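Local coordinates for ribulose-bisphosphate carboxylase (PDB 4NAS), which is a member of the ribulose bisphosphate carboxylase large-chain family, pairing an N-terminal domain with a catalytic domain of the TIM-barrel type, at residues B[215-220]-B[239-244]; B[266-271]-B[299-304]. All blocks are in the same frame, centred on the assembly; numbering follows the deposited sequence.

Interaction 1 of 2, residues B[215-220]-B[239-244]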
ATOM      1  N   VAL B 215     -16.962  -2.116  14.287  1.00 21.58           N
ATOM      2  CA  VAL B 215     -16.988  -0.691  14.042  1.00 20.54           C
ATOM      3  C   VAL B 215     -15.766  -0.306  13.227  1.00 19.18           C
ATOM      4  O   VAL B 215     -14.667  -0.809  13.450  1.00 23.58           O
ATOM      5  CB  VAL B 215     -17.059   0.087  15.391  1.00 26.07           C
ATOM      6  CG1 VAL B 215     -15.891  -0.283  16.314  1.00 18.38           C
ATOM      7  CG2 VAL B 215     -17.169   1.574  15.159  1.00 21.56           C
ATOM      8  N   ASN B 216     -15.971   0.540  12.233  1.00 20.57           N
ATOM      9  CA  ASN B 216     -14.871   0.995  11.399  1.00 21.90           C
ATOM     10  C   ASN B 216     -13.814   1.768  12.214  1.00 20.89           C
ATOM     11  O   ASN B 216     -14.143   2.747  12.881  1.00 22.27           O
ATOM     12  CB  ASN B 216     -15.431   1.841  10.250  1.00 18.21           C
ATOM     13  CG  ASN B 216     -14.534   1.826   9.008  1.00 28.57           C
ATOM     14  OD1 ASN B 216     -13.582   1.046   8.917  1.00 29.18           O
ATOM     15  ND2 ASN B 216     -14.843   2.695   8.047  1.00 28.09           N
ATOM     16  N   LEU B 217     -12.552   1.326  12.160  1.00 26.09           N
ATOM     17  CA  LEU B 217     -11.448   2.006  12.868  1.00 18.19           C
ATOM     18  C   LEU B 217     -10.853   3.071  11.972  1.00 20.96           C
ATOM     19  O   LEU B 217     -10.332   2.763  10.911  1.00 17.25           O
ATOM     20  CB  LEU B 217     -10.361   1.004  13.254  1.00 18.28           C
ATOM     21  CG  LEU B 217      -9.180   1.569  14.053  1.00 22.71           C
ATOM     22  CD1 LEU B 217      -9.622   2.310  15.332  1.00 21.41           C
ATOM     23  CD2 LEU B 217      -8.262   0.424  14.390  1.00 25.29           C
ATOM     24  N   THR B 218     -10.986   4.334  12.363  1.00 18.85           N
ATOM     25  CA  THR B 218     -10.686   5.428  11.447  1.00 26.31           C
ATOM     26  C   THR B 218     -10.020   6.608  12.143  1.00 30.58           C
ATOM     27  O   THR B 218     -10.005   6.690  13.375  1.00 26.30           O
ATOM     28  CB  THR B 218     -11.976   5.974  10.804  1.00 27.47           C
ATOM     29  OG1 THR B 218     -12.789   6.582  11.811  1.00 23.94           O
ATOM     30  CG2 THR B 218     -12.756   4.875  10.143  1.00 19.29           C
ATOM     31  N   GLY B 219      -9.523   7.541  11.334  1.00 30.01           N
ATOM     32  CA  GLY B 219      -8.802   8.697  11.829  1.00 24.73           C
ATOM     33  C   GLY B 219      -7.305   8.583  11.558  1.00 20.59           C
ATOM     34  O   GLY B 219      -6.840   7.627  10.953  1.00 22.99           O
ATOM     35  N   PRO B 220      -6.540   9.569  12.028  1.00 24.04           N
ATOM     36  CA  PRO B 220      -5.094   9.700  11.843  1.00 28.24           C
ATOM     37  C   PRO B 220      -4.318   8.567  12.508  1.00 32.00           C
ATOM     38  O   PRO B 220      -4.710   8.114  13.588  1.00 29.46           O
ATOM     39  CB  PRO B 220      -4.769  11.014  12.566  1.00 31.27           C
ATOM     40  CG  PRO B 220      -6.066  11.730  12.683  1.00 33.96           C
ATOM     41  CD  PRO B 220      -7.101  10.678  12.816  1.00 27.30           C
ATOM     42  N   LEU B 239     -13.009  -4.638  15.611  1.00 22.95           N
ATOM     43  CA  LEU B 239     -12.592  -3.482  14.833  1.00 21.64           C
ATOM     44  C   LEU B 239     -12.533  -3.853  13.337  1.00 19.95           C
ATOM     45  O   LEU B 239     -11.841  -4.798  12.945  1.00 21.68           O
ATOM     46  CB  LEU B 239     -11.219  -2.992  15.302  1.00 29.95           C
ATOM     47  CG  LEU B 239     -11.037  -2.722  16.803  1.00 28.51           C
ATOM     48  CD1 LEU B 239      -9.612  -2.242  17.089  1.00 27.93           C
ATOM     49  CD2 LEU B 239     -12.042  -1.704  17.328  1.00 26.55           C
ATOM     50  N   LEU B 240     -13.267  -3.098  12.524  1.00 16.62           N
ATOM     51  CA  LEU B 240     -13.203  -3.182  11.067  1.00 16.56           C
ATOM     52  C   LEU B 240     -12.002  -2.352  10.611  1.00 19.98           C
ATOM     53  O   LEU B 240     -11.923  -1.153  10.885  1.00 22.54           O
ATOM     54  CB  LEU B 240     -14.504  -2.620  10.460  1.00 21.17           C
ATOM     55  CG  LEU B 240     -14.573  -2.562   8.932  1.00 24.39           C
ATOM     56  CD1 LEU B 240     -14.282  -3.949   8.359  1.00 21.67           C
ATOM     57  CD2 LEU B 240     -15.928  -2.017   8.411  1.00 15.53           C
ATOM     58  N   VAL B 241     -11.031  -2.990   9.967  1.00 20.42           N
ATOM     59  CA  VAL B 241      -9.848  -2.258   9.561  1.00 21.41           C
ATOM     60  C   VAL B 241      -9.615  -2.436   8.073  1.00 20.08           C
ATOM     61  O   VAL B 241      -9.549  -3.572   7.571  1.00 13.72           O
ATOM     62  CB  VAL B 241      -8.585  -2.710  10.352  1.00 19.72           C
ATOM     63  CG1 VAL B 241      -7.376  -1.866   9.966  1.00 22.08           C
ATOM     64  CG2 VAL B 241      -8.813  -2.587  11.843  1.00 16.13           C
ATOM     65  N   ASN B 242      -9.526  -1.309   7.375  1.00 16.74           N
ATOM     66  CA  ASN B 242      -9.035  -1.270   6.003  1.00 18.79           C
ATOM     67  C   ASN B 242      -7.511  -1.431   5.963  1.00 13.19           C
ATOM     68  O   ASN B 242      -6.751  -0.466   5.823  1.00 15.04           O
ATOM     69  CB  ASN B 242      -9.447   0.028   5.346  1.00 18.64           C
ATOM     70  CG  ASN B 242     -10.959   0.116   5.168  1.00 19.73           C
ATOM     71  OD1 ASN B 242     -11.571  -0.748   4.521  1.00 20.02           O
ATOM     72  ND2 ASN B 242     -11.566   1.133   5.767  1.00 17.36           N
ATOM     73  N   VAL B 243      -7.090  -2.669   6.080  1.00 14.63           N
ATOM     74  CA  VAL B 243      -5.668  -2.954   6.326  1.00 19.31           C
ATOM     75  C   VAL B 243      -4.724  -2.388   5.276  1.00 12.81           C
ATOM     76  O   VAL B 243      -3.687  -1.752   5.589  1.00 20.26           O
ATOM     77  CB  VAL B 243      -5.460  -4.457   6.457  1.00 22.96           C
ATOM     78  CG1 VAL B 243      -4.000  -4.749   6.795  1.00 16.71           C
ATOM     79  CG2 VAL B 243      -6.386  -4.989   7.549  1.00 27.73           C
ATOM     80  N   VAL B 244      -5.044  -2.643   4.013  1.00 16.15           N
ATOM     81  CA  VAL B 244      -4.166  -2.203   2.929  1.00 14.44           C
ATOM     82  C   VAL B 244      -4.112  -0.669   2.824  1.00 18.72           C
ATOM     83  O   VAL B 244      -3.068  -0.098   2.489  1.00 18.03           O
ATOM     84  CB  VAL B 244      -4.558  -2.858   1.557  1.00 23.35           C
ATOM     85  CG1 VAL B 244      -3.659  -2.346   0.389  1.00 16.84           C
ATOM     86  CG2 VAL B 244      -4.480  -4.384   1.655  1.00 24.71           C
TER
HETATM   87  O   HOH W   1     -10.936   1.054   8.624  1.00 20.48           O
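Leu240 is gripped by segment 215-220 through both of its backbone polar groups: its N donates to Val215 O (2.8 Å), and its O accepts from Leu217 N (2.9 Å). The second bond is nearly straight, in the carbonyl plane; the first reaches Val215 O from above its plane. This is parallel pairing inside a beta-alpha-beta unit, with helix 221-233 as crossover. On the helix side, branched residues suit the packing: Leu217 CD2 wedges against both Leu239 CD1 and Val241 CG2 (4.0 Å each). Helix residues Leu224, Leu231 and Val251 meet Leu217, Leu239 and Val241 in turn. Asn216 and Leu240 share the other face. Chi1 of -153° sets Asn216 CG anti to the backbone N, and the amide has OD1 3.7 Å from Leu240 CG. OD1 and Leu240 O, both acceptors, do not bond; a water accepts from Asn242 N and can donate to Asn216 OD1 (2.7 Å) and Leu217 O, with more acceptors in reach than protons. Phe181 O accepts from ND2 and, with the water, helps fix the amide's rotation. Hydrocarbon thus joins strands to helices on one face; on the other, leucine packs against a buried amide, and water serves backbone groups.

Interaction 2 of 2, residues B[266-271]-B[299-304]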
ATOM      1  N   ALA B 266     -10.421  -7.779   9.222  1.00 18.80           N
ATOM      2  CA  ALA B 266      -9.684  -7.261   8.070  1.00 18.02           C
ATOM      3  C   ALA B 266     -10.517  -7.104   6.791  1.00 14.92           C
ATOM      4  O   ALA B 266     -11.008  -8.091   6.204  1.00 14.34           O
ATOM      5  CB  ALA B 266      -8.497  -8.101   7.801  1.00 24.21           C
ATOM      6  N   HIS B 267     -10.653  -5.865   6.323  1.00 14.38           N
ATOM      7  CA  HIS B 267     -11.426  -5.632   5.094  1.00 16.76           C
ATOM      8  C   HIS B 267     -10.453  -5.471   3.916  1.00 15.52           C
ATOM      9  O   HIS B 267      -9.425  -4.841   4.063  1.00 14.00           O
ATOM     10  CB  HIS B 267     -12.361  -4.401   5.222  1.00 18.09           C
ATOM     11  CG  HIS B 267     -13.288  -4.234   4.052  1.00 15.10           C
ATOM     12  ND1 HIS B 267     -12.879  -3.691   2.849  1.00 14.33           N
ATOM     13  CD2 HIS B 267     -14.578  -4.618   3.864  1.00 19.37           C
ATOM     14  CE1 HIS B 267     -13.879  -3.721   1.984  1.00 17.44           C
ATOM     15  NE2 HIS B 267     -14.920  -4.290   2.571  1.00 18.25           N
ATOM     16  N   PRO B 268     -10.777  -6.033   2.735  1.00 16.35           N
ATOM     17  CA  PRO B 268      -9.791  -5.989   1.641  1.00 17.08           C
ATOM     18  C   PRO B 268      -9.750  -4.723   0.795  1.00 18.14           C
ATOM     19  O   PRO B 268      -9.118  -4.781  -0.258  1.00 17.37           O
ATOM     20  CB  PRO B 268     -10.232  -7.146   0.731  1.00 17.81           C
ATOM     21  CG  PRO B 268     -11.671  -7.239   0.948  1.00 17.68           C
ATOM     22  CD  PRO B 268     -11.883  -6.951   2.424  1.00 15.17           C
ATOM     23  N   ALA B 269     -10.436  -3.649   1.186  1.00 16.40           N
ATOM     24  CA  ALA B 269     -10.449  -2.418   0.404  1.00 17.69           C
ATOM     25  C   ALA B 269      -9.061  -2.057  -0.100  1.00 19.78           C
ATOM     26  O   ALA B 269      -8.091  -2.126   0.659  1.00 17.70           O
ATOM     27  CB  ALA B 269     -11.021  -1.267   1.227  1.00 22.86           C
ATOM     28  N   VAL B 270      -8.981  -1.725  -1.392  1.00 20.76           N
ATOM     29  CA  VAL B 270      -7.746  -1.292  -2.081  1.00 12.13           C
ATOM     30  C   VAL B 270      -6.862  -2.445  -2.588  1.00 14.56           C
ATOM     31  O   VAL B 270      -6.040  -2.255  -3.478  1.00 18.00           O
ATOM     32  CB  VAL B 270      -6.911  -0.253  -1.249  1.00 12.12           C
ATOM     33  CG1 VAL B 270      -5.732   0.286  -2.083  1.00 28.27           C
ATOM     34  CG2 VAL B 270      -7.797   0.927  -0.808  1.00 12.84           C
ATOM     35  N   SER B 271      -7.054  -3.641  -2.046  1.00 12.92           N
ATOM     36  CA  SER B 271      -6.154  -4.769  -2.340  1.00 13.59           C
ATOM     37  C   SER B 271      -6.153  -5.130  -3.805  1.00 20.92           C
ATOM     38  O   SER B 271      -5.130  -5.555  -4.343  1.00 17.84           O
ATOM     39  CB  SER B 271      -6.555  -5.994  -1.537  1.00 14.81           C
ATOM     40  OG  SER B 271      -7.925  -6.330  -1.794  1.00 20.01           O
ATOM     41  N   ILE B 299     -10.417 -12.230  11.563  1.00 23.82           N
ATOM     42  CA  ILE B 299     -11.380 -12.588  10.538  1.00 15.60           C
ATOM     43  C   ILE B 299     -10.923 -11.923   9.267  1.00 14.88           C
ATOM     44  O   ILE B 299     -10.599 -10.720   9.258  1.00 14.83           O
ATOM     45  CB  ILE B 299     -12.805 -12.082  10.876  1.00 24.14           C
ATOM     46  CG1 ILE B 299     -13.262 -12.635  12.234  1.00 23.82           C
ATOM     47  CG2 ILE B 299     -13.794 -12.524   9.791  1.00 17.92           C
ATOM     48  CD1 ILE B 299     -14.489 -11.946  12.775  1.00 25.69           C
ATOM     49  N   GLY B 300     -10.906 -12.682   8.178  1.00 15.16           N
ATOM     50  CA  GLY B 300     -10.428 -12.130   6.925  1.00 15.46           C
ATOM     51  C   GLY B 300     -11.502 -12.189   5.846  1.00 20.69           C
ATOM     52  O   GLY B 300     -12.003 -13.263   5.526  1.00 16.87           O
ATOM     53  N   ILE B 301     -11.843 -11.025   5.298  1.00 19.66           N
ATOM     54  CA  ILE B 301     -12.846 -10.887   4.247  1.00 17.50           C
ATOM     55  C   ILE B 301     -12.111 -10.881   2.902  1.00 18.60           C
ATOM     56  O   ILE B 301     -11.118 -10.186   2.756  1.00 16.44           O
ATOM     57  CB  ILE B 301     -13.586  -9.531   4.403  1.00 13.65           C
ATOM     58  CG1 ILE B 301     -14.324  -9.456   5.746  1.00 19.42           C
ATOM     59  CG2 ILE B 301     -14.486  -9.248   3.180  1.00 13.70           C
ATOM     60  CD1 ILE B 301     -14.900  -8.064   6.058  1.00 23.31           C
ATOM     61  N   PHE B 302     -12.580 -11.671   1.943  1.00 14.15           N
ATOM     62  CA  PHE B 302     -11.947 -11.765   0.622  1.00 13.20           C
ATOM     63  C   PHE B 302     -13.038 -12.140  -0.387  1.00 16.09           C
ATOM     64  O   PHE B 302     -14.098 -12.650   0.016  1.00 23.28           O
ATOM     65  CB  PHE B 302     -10.783 -12.804   0.633  1.00 15.82           C
ATOM     66  CG  PHE B 302     -11.191 -14.176   1.112  1.00 17.13           C
ATOM     67  CD1 PHE B 302     -11.167 -14.488   2.463  1.00 13.70           C
ATOM     68  CD2 PHE B 302     -11.635 -15.148   0.209  1.00 24.90           C
ATOM     69  CE1 PHE B 302     -11.565 -15.747   2.907  1.00 18.37           C
ATOM     70  CE2 PHE B 302     -12.041 -16.419   0.648  1.00 23.30           C
ATOM     71  CZ  PHE B 302     -12.013 -16.716   2.001  1.00 18.32           C
ATOM     72  N   PRO B 303     -12.839 -11.837  -1.689  1.00 17.64           N
ATOM     73  CA  PRO B 303     -13.882 -12.144  -2.683  1.00 18.00           C
ATOM     74  C   PRO B 303     -14.137 -13.642  -2.795  1.00 21.85           C
ATOM     75  O   PRO B 303     -13.149 -14.383  -2.888  1.00 24.33           O
ATOM     76  CB  PRO B 303     -13.273 -11.615  -3.997  1.00 23.02           C
ATOM     77  CG  PRO B 303     -12.365 -10.552  -3.579  1.00 18.47           C
ATOM     78  CD  PRO B 303     -11.802 -10.945  -2.246  1.00 18.36           C
ATOM     79  N   SER B 304     -15.405 -14.076  -2.759  1.00 18.81           N
ATOM     80  CA  SER B 304     -15.750 -15.505  -2.857  1.00 21.15           C
ATOM     81  C   SER B 304     -15.643 -16.000  -4.293  1.00 22.28           C
ATOM     82  O   SER B 304     -15.555 -15.199  -5.224  1.00 21.95           O
ATOM     83  CB  SER B 304     -17.181 -15.784  -2.392  1.00 27.97           C
ATOM     84  OG  SER B 304     -18.125 -15.373  -3.392  1.00 19.99           O
TER
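Ile301 projects its two branches at consecutive residues of segment 266-271. The side chains of Ile301 and Pro268 meet at about a right angle, with CG2 of Ile301 against Pro268 CD at 3.6 Å. The other branch has CG1 anti to the carbonyl carbon and an extended chi2 of 171°, which carries CD1 obliquely to the His267 ring, 4.1 Å from CD2. A beta-branched residue suits this place because it can serve two neighbours at once. Pro268 in turn lays CD over one face of the His267 ring, offset toward the rim, while Ala269 N donates to His267 ND1 (3.0 Å) from a position tilted out of the ring plane; together they help set the imidazole's orientation, its side chain about 5 Å from a calcium ion. Beneath these groups the strands pair in parallel, Ala266 N giving to Ile299 O (2.9 Å) and Ile301 N to Ala266 O (3.2 Å). Ala266 points to the opposite side, where its small side chain touches Met292 of helix 284-295. The next bond in register would need an N-H on residue 268, but proline has none, and Pro268 CD lies 3.3 Å from Ile301 O. Proline cannot give this backbone bond; hydrocarbon meets the carbonyl oxygen instead, and a type II turn runs from Pro268 to Ser271.

Both contacts are buried, and both belong to the same parallel sheet of the barrel: strand 238-242 of interaction 1 neighbours strand 264-267 of interaction 2, and Val241 O probably accepts a hydrogen bond from His267 N. Leu240 CD1 also packs on His267 CB, so the two are continuous within the barrel. Interaction 1 spans one beta-alpha-beta unit, its centre about 13 Å from the centre of the chain, against about 4 Å for interaction 2, which joins the next strand pair but one. Where the first pair separates, a water ties polar groups together; in the second, proline and isoleucine side chains meet by hydrocarbon contact. Each also touches the second subunit, through Asn242 and Pro268 among others.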